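Local atomic coordinates of L protein (CAS virus, PDB entry 5MV0), a protein that probably acts, through its N-terminal endonuclease domain, in cap-snatching, cutting capped host RNAs so that the reptarenavirus polymerase can prime transcription. Residues B[90-93]-B[98-101]; B[36-41]-B[166-171]. All coordinates share one frame; numbering follows the deposited sequence.

Contact 1 and contact 2 lie on opposite sides of the chain's centre, with their centres about 35 Å apart and their nearest atoms about 21 Å apart. Both belong to the arenavirus cap-snatching domain, but they share no secondary-structure element. Contact 1 is partly buried and joins two strands that are neighbours in sequence. Its main bonds are backbone hydrogen bonds. Contact 2 is the more buried one and joins two helical segments more than a hundred residues apart in the chain. It is made by apolar side chains alone, over a smaller area. The polar groups near contact 2 bind within their own helix or outside the pair, including to a second subunit.

Contact 1: B[90-93]-B[98-101]; sequences YTID and TIIV
T91 lays its methyl CG2 against the side chain of I100, 3.9 Å from CD1, and the two side chains run next to each other in the same direction. They are neighbours in the antiparallel beta hairpin of strands 89-93 and 98-106, part of the mixed sheet of this PDDEXK-type nuclease domain. OG1 of T91 is anti to the backbone N (chi1 -165°), which turns the methyl toward I100. The backbones of the pair bond both ways. I100 N reaches T91 O at 3.0 Å in the carbonyl plane, while T91 N meets I100 O with a 26° tilt from that plane. On the other face I92 CG1 lies 4.2 Å from I99 CG1, and Y90 CB is 4.3 Å from V101 CG1. V71 of helix 68-73 touches Y90, I92 and I99 on this face. Beyond strand 98-106, strand 137-145 continues the sheet, and F138 packs on I99 and V101. At the turn, D93 OD1 accepts a hydrogen bond from N96 N and T98 OG1 bonds to N96 O. The last pair closes the hairpin: T98 N bonds to D93 O at 2.9 Å, and the T98 carbonyl aims almost straight at D93 N, with its O 2.7 Å away.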
loop_
_atom_site.group_PDB
_atom_site.type_symbol
_atom_site.label_atom_id
_atom_site.label_comp_id
_atom_site.label_asym_id
_atom_site.label_seq_id
_atom_site.Cartn_x
_atom_site.Cartn_y
_atom_site.Cartn_z
ATOM N N TYR B 90 6.545 13.219 17.194
ATOM C CA TYR B 90 6.378 13.714 18.555
ATOM C C TYR B 90 5.545 12.723 19.352
ATOM O O TYR B 90 4.852 11.870 18.792
ATOM C CB TYR B 90 5.698 15.086 18.581
ATOM C CG TYR B 90 4.231 15.015 18.223
ATOM C CD1 TYR B 90 3.250 14.959 19.213
ATOM C CD2 TYR B 90 3.823 14.985 16.893
ATOM C CE1 TYR B 90 1.903 14.879 18.886
ATOM C CE2 TYR B 90 2.479 14.916 16.557
ATOM C CZ TYR B 90 1.524 14.862 17.560
ATOM O OH TYR B 90 0.192 14.786 17.235
ATOM N N THR B 91 5.610 12.862 20.671
ATOM C CA THR B 91 4.604 12.255 21.528
ATOM C C THR B 91 4.506 13.070 22.811
ATOM O O THR B 91 5.476 13.704 23.239
ATOM C CB THR B 91 4.906 10.778 21.828
ATOM O OG1 THR B 91 3.726 10.156 22.356
ATOM C CG2 THR B 91 6.048 10.637 22.827
ATOM N N ILE B 92 3.308 13.086 23.391
ATOM C CA ILE B 92 3.046 13.728 24.673
ATOM C C ILE B 92 2.687 12.637 25.667
ATOM O O ILE B 92 1.646 11.977 25.539
ATOM C CB ILE B 92 1.928 14.769 24.573
ATOM C CG1 ILE B 92 2.316 15.836 23.558
ATOM C CG2 ILE B 92 1.652 15.380 25.954
ATOM C CD1 ILE B 92 1.172 16.673 23.117
ATOM N N ASP B 93 3.550 12.443 26.655
ATOM C CA ASP B 93 3.315 11.490 27.734
ATOM C C ASP B 93 2.841 12.297 28.939
ATOM O O ASP B 93 3.652 12.853 29.682
ATOM C CB ASP B 93 4.586 10.707 28.034
ATOM C CG ASP B 93 4.376 9.613 29.063
ATOM O OD1 ASP B 93 3.319 9.589 29.729
ATOM O OD2 ASP B 93 5.293 8.779 29.215
ATOM N N THR B 98 6.126 14.387 29.946
ATOM C CA THR B 98 7.253 14.384 29.024
ATOM C C THR B 98 6.750 14.592 27.603
ATOM O O THR B 98 5.746 13.991 27.200
ATOM C CB THR B 98 8.043 13.075 29.117
ATOM O OG1 THR B 98 8.523 12.894 30.455
ATOM C CG2 THR B 98 9.235 13.102 28.165
ATOM N N ILE B 99 7.430 15.464 26.865
ATOM C CA ILE B 99 7.225 15.643 25.432
ATOM C C ILE B 99 8.493 15.188 24.727
ATOM O O ILE B 99 9.599 15.538 25.151
ATOM C CB ILE B 99 6.905 17.105 25.082
ATOM C CG1 ILE B 99 5.555 17.509 25.687
ATOM C CG2 ILE B 99 6.930 17.314 23.562
ATOM C CD1 ILE B 99 5.338 19.016 25.750
ATOM N N ILE B 100 8.337 14.394 23.668
ATOM C CA ILE B 100 9.447 14.003 22.809
ATOM C C ILE B 100 9.207 14.597 21.424
ATOM O O ILE B 100 8.069 14.620 20.943
ATOM C CB ILE B 100 9.586 12.470 22.748
ATOM C CG1 ILE B 100 9.803 11.896 24.157
ATOM C CG2 ILE B 100 10.723 12.071 21.835
ATOM C CD1 ILE B 100 9.669 10.390 24.235
ATOM N N VAL B 101 10.265 15.112 20.800
ATOM C CA VAL B 101 10.214 15.523 19.401
ATOM C C VAL B 101 11.385 14.893 18.662
ATOM O O VAL B 101 12.480 14.725 19.208
ATOM C CB VAL B 101 10.223 17.056 19.212
ATOM C CG1 VAL B 101 8.928 17.684 19.714
ATOM C CG2 VAL B 101 11.454 17.676 19.880
#

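Contact 2: B[36-41]-B[166-171]; sequences KLAMSA and LSILSY
The carbonyl oxygen of L166 accepts a hydrogen bond from S170 N at 2.8 Å, in the helical turn that carries I168 and L169 to A38. S170 OG lies 2.7 Å from L166 O and is also hydrogen-bonded to Y184 OH of helix 181-192. These polar groups stay on the side of helix 155-170 turned from helix 34-57. The meeting of the two helices is wholly apolar. A38 is the centre of it. Its CB points at the other helix and touches two residues there: CG of L169 at 3.9 Å and CG2 of I168 at 4.0 Å. The I168 branch that touches is the one anti to the backbone N. L169 has CG anti to its carbonyl carbon (chi1 -63°), and CD2 reaches on past A38 to SD of M39 at 4.1 Å. M39 bends at chi2 and chi3, which brings its sulfur nearer than its CB direction would suggest. It crosses the L169 side chain at about a right angle. A38 and I168 have the nearest CA atoms of the pair. The segment axes approach to 9.2 Å, at a signed crossing angle of -141°. T7 of helix 4-20 packs on I168, and I42, one turn further along helix 34-57, packs on L169. K36 faces elsewhere: its NZ bonds to Y25 O and S28 O of the second subunit. The arrangement is an oblique, roughly antiparallel helix pair, part of the helical lobe of the arenavirus cap-snatching domain.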
loop_
_atom_site.group_PDB
_atom_site.type_symbol
_atom_site.label_atom_id
_atom_site.label_comp_id
_atom_site.label_asym_id
_atom_site.label_seq_id
_atom_site.Cartn_x
_atom_site.Cartn_y
_atom_site.Cartn_z
ATOM N N LYS B 36 8.370 15.170 -11.855
ATOM C CA LYS B 36 7.491 15.162 -10.699
ATOM C C LYS B 36 7.556 13.820 -9.987
ATOM O O LYS B 36 7.547 13.756 -8.751
ATOM C CB LYS B 36 6.069 15.470 -11.152
ATOM C CG LYS B 36 5.172 15.987 -10.071
ATOM C CD LYS B 36 3.939 16.624 -10.695
ATOM C CE LYS B 36 2.988 17.127 -9.635
ATOM N NZ LYS B 36 1.853 17.820 -10.286
ATOM N N LEU B 37 7.605 12.732 -10.756
ATOM C CA LEU B 37 7.724 11.409 -10.155
ATOM C C LEU B 37 9.051 11.253 -9.430
ATOM O O LEU B 37 9.109 10.684 -8.327
ATOM C CB LEU B 37 7.583 10.337 -11.233
ATOM C CG LEU B 37 7.616 8.894 -10.718
ATOM C CD1 LEU B 37 6.355 8.582 -9.924
ATOM C CD2 LEU B 37 7.778 7.929 -11.866
ATOM N N ALA B 38 10.137 11.740 -10.038
ATOM C CA ALA B 38 11.439 11.635 -9.386
ATOM C C ALA B 38 11.441 12.366 -8.052
ATOM O O ALA B 38 11.990 11.862 -7.063
ATOM C CB ALA B 38 12.555 12.179 -10.292
ATOM N N MET B 39 10.823 13.555 -7.995
ATOM C CA MET B 39 10.833 14.291 -6.731
ATOM C C MET B 39 9.953 13.609 -5.691
ATOM O O MET B 39 10.281 13.606 -4.495
ATOM C CB MET B 39 10.403 15.749 -6.953
ATOM C CG MET B 39 11.381 16.591 -7.825
ATOM S SD MET B 39 13.161 16.279 -7.585
ATOM C CE MET B 39 13.408 16.874 -5.908
ATOM N N SER B 40 8.847 13.000 -6.117
ATOM C CA SER B 40 8.023 12.249 -5.173
ATOM C C SER B 40 8.787 11.051 -4.609
ATOM O O SER B 40 8.685 10.746 -3.415
ATOM C CB SER B 40 6.722 11.807 -5.859
ATOM O OG SER B 40 6.034 10.856 -5.058
ATOM N N ALA B 41 9.574 10.378 -5.446
ATOM C CA ALA B 41 10.387 9.260 -4.975
ATOM C C ALA B 41 11.411 9.711 -3.945
ATOM O O ALA B 41 11.611 9.043 -2.923
ATOM C CB ALA B 41 11.082 8.603 -6.165
ATOM N N LEU B 166 17.569 9.543 -9.686
ATOM C CA LEU B 166 18.795 10.187 -10.172
ATOM C C LEU B 166 18.997 9.966 -11.665
ATOM O O LEU B 166 19.461 10.866 -12.375
ATOM C CB LEU B 166 20.018 9.674 -9.410
ATOM C CG LEU B 166 20.204 10.282 -8.024
ATOM C CD1 LEU B 166 21.367 9.611 -7.303
ATOM C CD2 LEU B 166 20.411 11.797 -8.108
ATOM N N SER B 167 18.679 8.772 -12.156
ATOM C CA SER B 167 18.766 8.514 -13.586
ATOM C C SER B 167 17.849 9.445 -14.376
ATOM O O SER B 167 18.253 10.018 -15.396
ATOM C CB SER B 167 18.427 7.054 -13.861
ATOM O OG SER B 167 18.446 6.816 -15.249
ATOM N N ILE B 168 16.603 9.602 -13.921
ATOM C CA ILE B 168 15.676 10.547 -14.545
ATOM C C ILE B 168 16.241 11.963 -14.505
ATOM O O ILE B 168 16.320 12.650 -15.531
ATOM C CB ILE B 168 14.305 10.475 -13.857
ATOM C CG1 ILE B 168 13.576 9.196 -14.278
ATOM C CG2 ILE B 168 13.471 11.713 -14.161
ATOM C CD1 ILE B 168 12.405 8.850 -13.384
ATOM N N LEU B 169 16.636 12.423 -13.315
ATOM C CA LEU B 169 17.100 13.800 -13.148
ATOM C C LEU B 169 18.417 14.072 -13.873
ATOM O O LEU B 169 18.711 15.233 -14.180
ATOM C CB LEU B 169 17.254 14.118 -11.660
ATOM C CG LEU B 169 15.979 14.068 -10.791
ATOM C CD1 LEU B 169 16.321 14.060 -9.303
ATOM C CD2 LEU B 169 15.032 15.229 -11.103
ATOM N N SER B 170 19.213 13.037 -14.154
ATOM C CA SER B 170 20.518 13.217 -14.785
ATOM C C SER B 170 20.457 13.300 -16.303
ATOM O O SER B 170 21.477 13.611 -16.927
ATOM C CB SER B 170 21.453 12.070 -14.395
ATOM O OG SER B 170 21.763 12.171 -13.022
ATOM N N TYR B 171 19.306 13.025 -16.913
ATOM C CA TYR B 171 19.237 13.006 -18.370
ATOM C C TYR B 171 19.408 14.401 -18.963
ATOM O O TYR B 171 20.062 14.562 -19.997
ATOM C CB TYR B 171 17.914 12.403 -18.817
ATOM C CG TYR B 171 17.749 12.352 -20.317
ATOM C CD1 TYR B 171 16.864 13.207 -20.964
ATOM C CD2 TYR B 171 18.468 11.439 -21.085
ATOM C CE1 TYR B 171 16.697 13.157 -22.345
ATOM C CE2 TYR B 171 18.310 11.383 -22.469
ATOM C CZ TYR B 171 17.421 12.245 -23.091
ATOM O OH TYR B 171 17.257 12.203 -24.461
#